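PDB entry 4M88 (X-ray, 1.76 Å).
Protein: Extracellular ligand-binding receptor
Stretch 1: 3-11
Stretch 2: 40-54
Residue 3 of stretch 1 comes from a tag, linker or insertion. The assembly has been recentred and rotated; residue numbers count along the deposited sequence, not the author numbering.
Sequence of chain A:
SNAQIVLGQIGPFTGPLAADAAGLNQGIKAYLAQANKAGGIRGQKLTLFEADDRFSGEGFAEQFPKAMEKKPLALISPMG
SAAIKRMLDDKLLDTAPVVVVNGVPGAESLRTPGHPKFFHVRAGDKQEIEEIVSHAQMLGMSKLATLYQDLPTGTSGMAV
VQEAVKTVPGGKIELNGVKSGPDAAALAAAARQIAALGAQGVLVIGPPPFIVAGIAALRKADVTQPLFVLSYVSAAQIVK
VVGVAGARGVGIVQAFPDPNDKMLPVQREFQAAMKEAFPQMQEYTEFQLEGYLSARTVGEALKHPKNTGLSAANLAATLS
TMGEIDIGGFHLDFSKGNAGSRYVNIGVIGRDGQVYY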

# COMPACT_ATOMS: atom_id res chain seq x y z
N ALA A 3 25.12 -12.49 17.28
CA ALA A 3 23.93 -12.90 16.54
C ALA A 3 23.16 -11.67 16.06
O ALA A 3 23.23 -10.61 16.68
CB ALA A 3 23.04 -13.79 17.39
N GLN A 4 22.43 -11.81 14.96
CA GLN A 4 21.65 -10.71 14.41
C GLN A 4 20.22 -11.12 14.12
O GLN A 4 19.93 -12.29 13.87
CB GLN A 4 22.27 -10.20 13.11
CG GLN A 4 23.59 -9.49 13.26
CD GLN A 4 24.17 -9.13 11.91
OE1 GLN A 4 24.08 -9.91 10.96
NE2 GLN A 4 24.76 -7.94 11.81
N ILE A 5 19.33 -10.14 14.14
CA ILE A 5 17.94 -10.34 13.77
C ILE A 5 17.83 -10.11 12.28
O ILE A 5 18.04 -9.00 11.79
CB ILE A 5 17.00 -9.39 14.53
CG1 ILE A 5 17.07 -9.66 16.03
CG2 ILE A 5 15.57 -9.55 14.02
CD1 ILE A 5 16.55 -8.53 16.89
N VAL A 6 17.49 -11.17 11.55
CA VAL A 6 17.40 -11.09 10.10
C VAL A 6 15.98 -10.82 9.63
O VAL A 6 15.03 -11.48 10.06
CB VAL A 6 17.88 -12.41 9.45
CG1 VAL A 6 17.77 -12.32 7.94
CG2 VAL A 6 19.31 -12.70 9.88
N LEU A 7 15.83 -9.83 8.76
CA LEU A 7 14.54 -9.55 8.12
C LEU A 7 14.77 -9.57 6.63
O LEU A 7 15.88 -9.29 6.16
CB LEU A 7 14.02 -8.18 8.54
CG LEU A 7 13.90 -7.95 10.05
CD1 LEU A 7 13.66 -6.48 10.35
CD2 LEU A 7 12.79 -8.83 10.65
N GLY A 8 13.74 -9.90 5.86
CA GLY A 8 13.91 -9.96 4.42
C GLY A 8 12.91 -9.09 3.72
O GLY A 8 11.79 -8.91 4.19
N GLN A 9 13.31 -8.50 2.60
CA GLN A 9 12.33 -7.88 1.72
C GLN A 9 12.47 -8.46 0.33
O GLN A 9 13.51 -8.28 -0.33
CB GLN A 9 12.47 -6.35 1.66
CG GLN A 9 11.42 -5.72 0.73
CD GLN A 9 11.72 -4.27 0.37
OE1 GLN A 9 12.73 -3.70 0.80
NE2 GLN A 9 10.86 -3.67 -0.45
N ILE A 10 11.44 -9.18 -0.10
CA ILE A 10 11.36 -9.59 -1.50
C ILE A 10 10.48 -8.58 -2.21
O ILE A 10 9.35 -8.32 -1.79
CB ILE A 10 10.74 -10.99 -1.64
CG1 ILE A 10 11.58 -12.02 -0.89
CG2 ILE A 10 10.65 -11.36 -3.11
CD1 ILE A 10 10.98 -13.43 -0.91
N GLY A 11 10.99 -7.99 -3.28
CA GLY A 11 10.28 -6.88 -3.89
C GLY A 11 10.56 -6.77 -5.37
O GLY A 11 11.53 -7.35 -5.88
N GLY A 40 19.43 -1.76 18.76
CA GLY A 40 18.78 -2.95 18.23
C GLY A 40 17.74 -3.50 19.19
O GLY A 40 17.10 -2.75 19.93
N ILE A 41 17.57 -4.81 19.19
CA ILE A 41 16.59 -5.42 20.07
C ILE A 41 17.19 -6.57 20.87
O ILE A 41 17.86 -7.43 20.31
CB ILE A 41 15.37 -5.88 19.26
CG1 ILE A 41 14.61 -4.65 18.74
CG2 ILE A 41 14.46 -6.76 20.11
CD1 ILE A 41 13.76 -4.90 17.52
N ARG A 42 16.96 -6.56 22.18
CA ARG A 42 17.40 -7.63 23.08
C ARG A 42 18.87 -7.99 22.87
O ARG A 42 19.22 -9.17 22.77
CB ARG A 42 16.54 -8.89 22.89
CG ARG A 42 15.10 -8.78 23.40
CD ARG A 42 14.30 -10.06 23.11
NE ARG A 42 13.42 -10.41 24.22
CZ ARG A 42 13.59 -11.45 25.03
NH1 ARG A 42 14.61 -12.28 24.84
NH2 ARG A 42 12.73 -11.68 26.01
N GLY A 43 19.72 -6.97 22.77
CA GLY A 43 21.14 -7.20 22.52
C GLY A 43 21.55 -7.51 21.08
O GLY A 43 22.70 -7.87 20.85
N GLN A 44 20.63 -7.38 20.12
CA GLN A 44 20.94 -7.80 18.75
C GLN A 44 20.62 -6.77 17.66
O GLN A 44 19.55 -6.17 17.64
CB GLN A 44 20.21 -9.11 18.42
CG GLN A 44 20.71 -10.31 19.22
CD GLN A 44 20.37 -11.64 18.56
OE1 GLN A 44 20.12 -11.70 17.36
NE2 GLN A 44 20.36 -12.71 19.34
N LYS A 45 21.57 -6.59 16.74
CA LYS A 45 21.38 -5.68 15.62
C LYS A 45 20.38 -6.25 14.62
O LYS A 45 20.28 -7.47 14.45
CB LYS A 45 22.73 -5.43 14.93
CG LYS A 45 22.63 -4.65 13.62
CD LYS A 45 23.95 -4.67 12.83
CE LYS A 45 23.85 -3.89 11.53
NZ LYS A 45 25.18 -3.68 10.90
N LEU A 46 19.63 -5.37 13.96
CA LEU A 46 18.70 -5.77 12.91
C LEU A 46 19.40 -5.67 11.55
O LEU A 46 20.09 -4.70 11.28
CB LEU A 46 17.47 -4.87 12.93
CG LEU A 46 16.53 -5.09 14.12
CD1 LEU A 46 16.58 -3.95 15.10
CD2 LEU A 46 15.12 -5.29 13.64
N THR A 47 19.24 -6.70 10.71
CA THR A 47 19.81 -6.65 9.37
C THR A 47 18.73 -6.96 8.35
O THR A 47 17.75 -7.64 8.66
CB THR A 47 20.96 -7.65 9.21
OG1 THR A 47 20.53 -8.94 9.66
CG2 THR A 47 22.13 -7.22 10.05
N LEU A 48 18.91 -6.43 7.15
CA LEU A 48 17.94 -6.64 6.08
C LEU A 48 18.64 -7.27 4.90
O LEU A 48 19.72 -6.81 4.50
CB LEU A 48 17.32 -5.31 5.65
CG LEU A 48 16.26 -5.43 4.56
CD1 LEU A 48 14.97 -6.08 5.08
CD2 LEU A 48 15.97 -4.07 3.92
N PHE A 49 18.07 -8.32 4.34
CA PHE A 49 18.53 -8.74 3.03
C PHE A 49 17.41 -8.49 2.06
O PHE A 49 16.24 -8.38 2.45
CB PHE A 49 18.97 -10.19 3.02
CG PHE A 49 17.84 -11.15 3.14
CD1 PHE A 49 17.21 -11.65 2.01
CD2 PHE A 49 17.39 -11.55 4.39
CE1 PHE A 49 16.15 -12.53 2.12
CE2 PHE A 49 16.34 -12.44 4.51
CZ PHE A 49 15.72 -12.93 3.38
N GLU A 50 17.76 -8.39 0.78
CA GLU A 50 16.80 -8.05 -0.25
C GLU A 50 16.89 -9.06 -1.36
O GLU A 50 17.93 -9.68 -1.59
CB GLU A 50 17.09 -6.66 -0.81
CG GLU A 50 16.92 -5.54 0.21
CD GLU A 50 18.16 -4.68 0.35
OE1 GLU A 50 19.26 -5.11 -0.06
OE2 GLU A 50 18.03 -3.56 0.88
N ALA A 51 15.78 -9.23 -2.08
CA ALA A 51 15.77 -10.14 -3.21
C ALA A 51 14.77 -9.58 -4.21
O ALA A 51 13.71 -9.10 -3.81
CB ALA A 51 15.38 -11.54 -2.76
N ASP A 52 15.12 -9.64 -5.49
CA ASP A 52 14.31 -9.07 -6.55
C ASP A 52 13.40 -10.13 -7.18
O ASP A 52 13.90 -11.12 -7.72
CB ASP A 52 15.24 -8.45 -7.61
CG ASP A 52 14.50 -7.83 -8.78
OD1 ASP A 52 13.29 -7.53 -8.67
OD2 ASP A 52 15.15 -7.63 -9.83
N ASP A 53 12.08 -9.92 -7.11
CA ASP A 53 11.13 -10.85 -7.73
C ASP A 53 10.75 -10.42 -9.14
O ASP A 53 10.02 -11.13 -9.84
CB ASP A 53 9.87 -11.05 -6.84
CG ASP A 53 9.01 -9.78 -6.68
OD1 ASP A 53 8.82 -9.03 -7.66
OD2 ASP A 53 8.50 -9.54 -5.55
N ARG A 54 11.27 -9.26 -9.55
CA ARG A 54 11.13 -8.78 -10.94
C ARG A 54 9.67 -8.55 -11.36
O ARG A 54 9.34 -8.66 -12.54
CB ARG A 54 11.80 -9.74 -11.93
CG ARG A 54 13.24 -10.10 -11.58
CD ARG A 54 13.89 -10.98 -12.64
NE ARG A 54 13.17 -12.23 -12.86
CZ ARG A 54 13.27 -13.31 -12.08
NH1 ARG A 54 14.06 -13.29 -11.00
NH2 ARG A 54 12.59 -14.41 -12.37
O HOH W 1 24.06 -8.15 16.95
O HOH W 2 7.29 -8.96 -3.46

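The contact between these two stretches is a parallel β-ladder, in which a continuous run of backbone hydrogen bonds fixes the register and side chains on both faces of the sheet fill in around it. As is usual in parallel pairing, the odd-numbered residues of the first strand do the bonding, each reaching to residues before and after its partner. I5 N donates to K45 O (2.9 Å) and I5 O accepts from T47 N (2.8 Å); L7 N donates to T47 O (2.9 Å) and L7 O accepts from F49 N (3.0 Å). The pattern repeats as Q9 N meets F49 O (2.9 Å) and Q9 O meets A51 N (3.0 Å), then closes with G11 N to A51 O (3.0 Å) and D53 N to G11 O (2.9 Å). Between these bonds lie longer, weaker contacts of the CA-H...O type, such as E50 CA to Q9 O at 3.3 Å. T47 adds its hydroxyl: with chi1 in the p well, OG1 donates to I5 O at 3.3 Å, so that carbonyl receives both the amide and the side chain of one residue.

Alternation sorts the side chains. I5, L7, L46 and L48 share one face, where L7 CD1 packs against L46 CD2 at 3.8 Å and the t,p rotamer of L48 carries CD1 to 4.2 Å from L7 CB. I5, buried and with the largest area covered by the other stretch, also extends CD1 to within 3.7 Å of I41 CB, in the turn preceding the second strand. That type I' turn is closed by I41 N to Q44 O (2.9 Å) and Q44 N to I41 O (2.8 Å), and R42 and G43 occupy its positive-phi corners.

The face bearing V6, G8, F49 and A51 illustrates how glycine can make room for an aromatic ring. The p rotamer of F49 lays its ring over G8, whose CA sits 3.7 Å from the ring centroid in a CH-pi contact; a CB here would lie only 2.5 Å from F49 CZ. V6 CG1 meets the ring edge, 3.7 Å from F49 CD2. Farther along the same face, I10 and A51 make a looser apolar contact, with I10 CG1 and A51 CB 4.3 Å apart.

At the more exposed beginning of the ladder, water 1 bridges the two stretches, donating to O of the tag-derived A3 (2.6 Å) and accepting from K45 N (2.9 Å). In total, the pairing buries 1038 Å², summed over both sides.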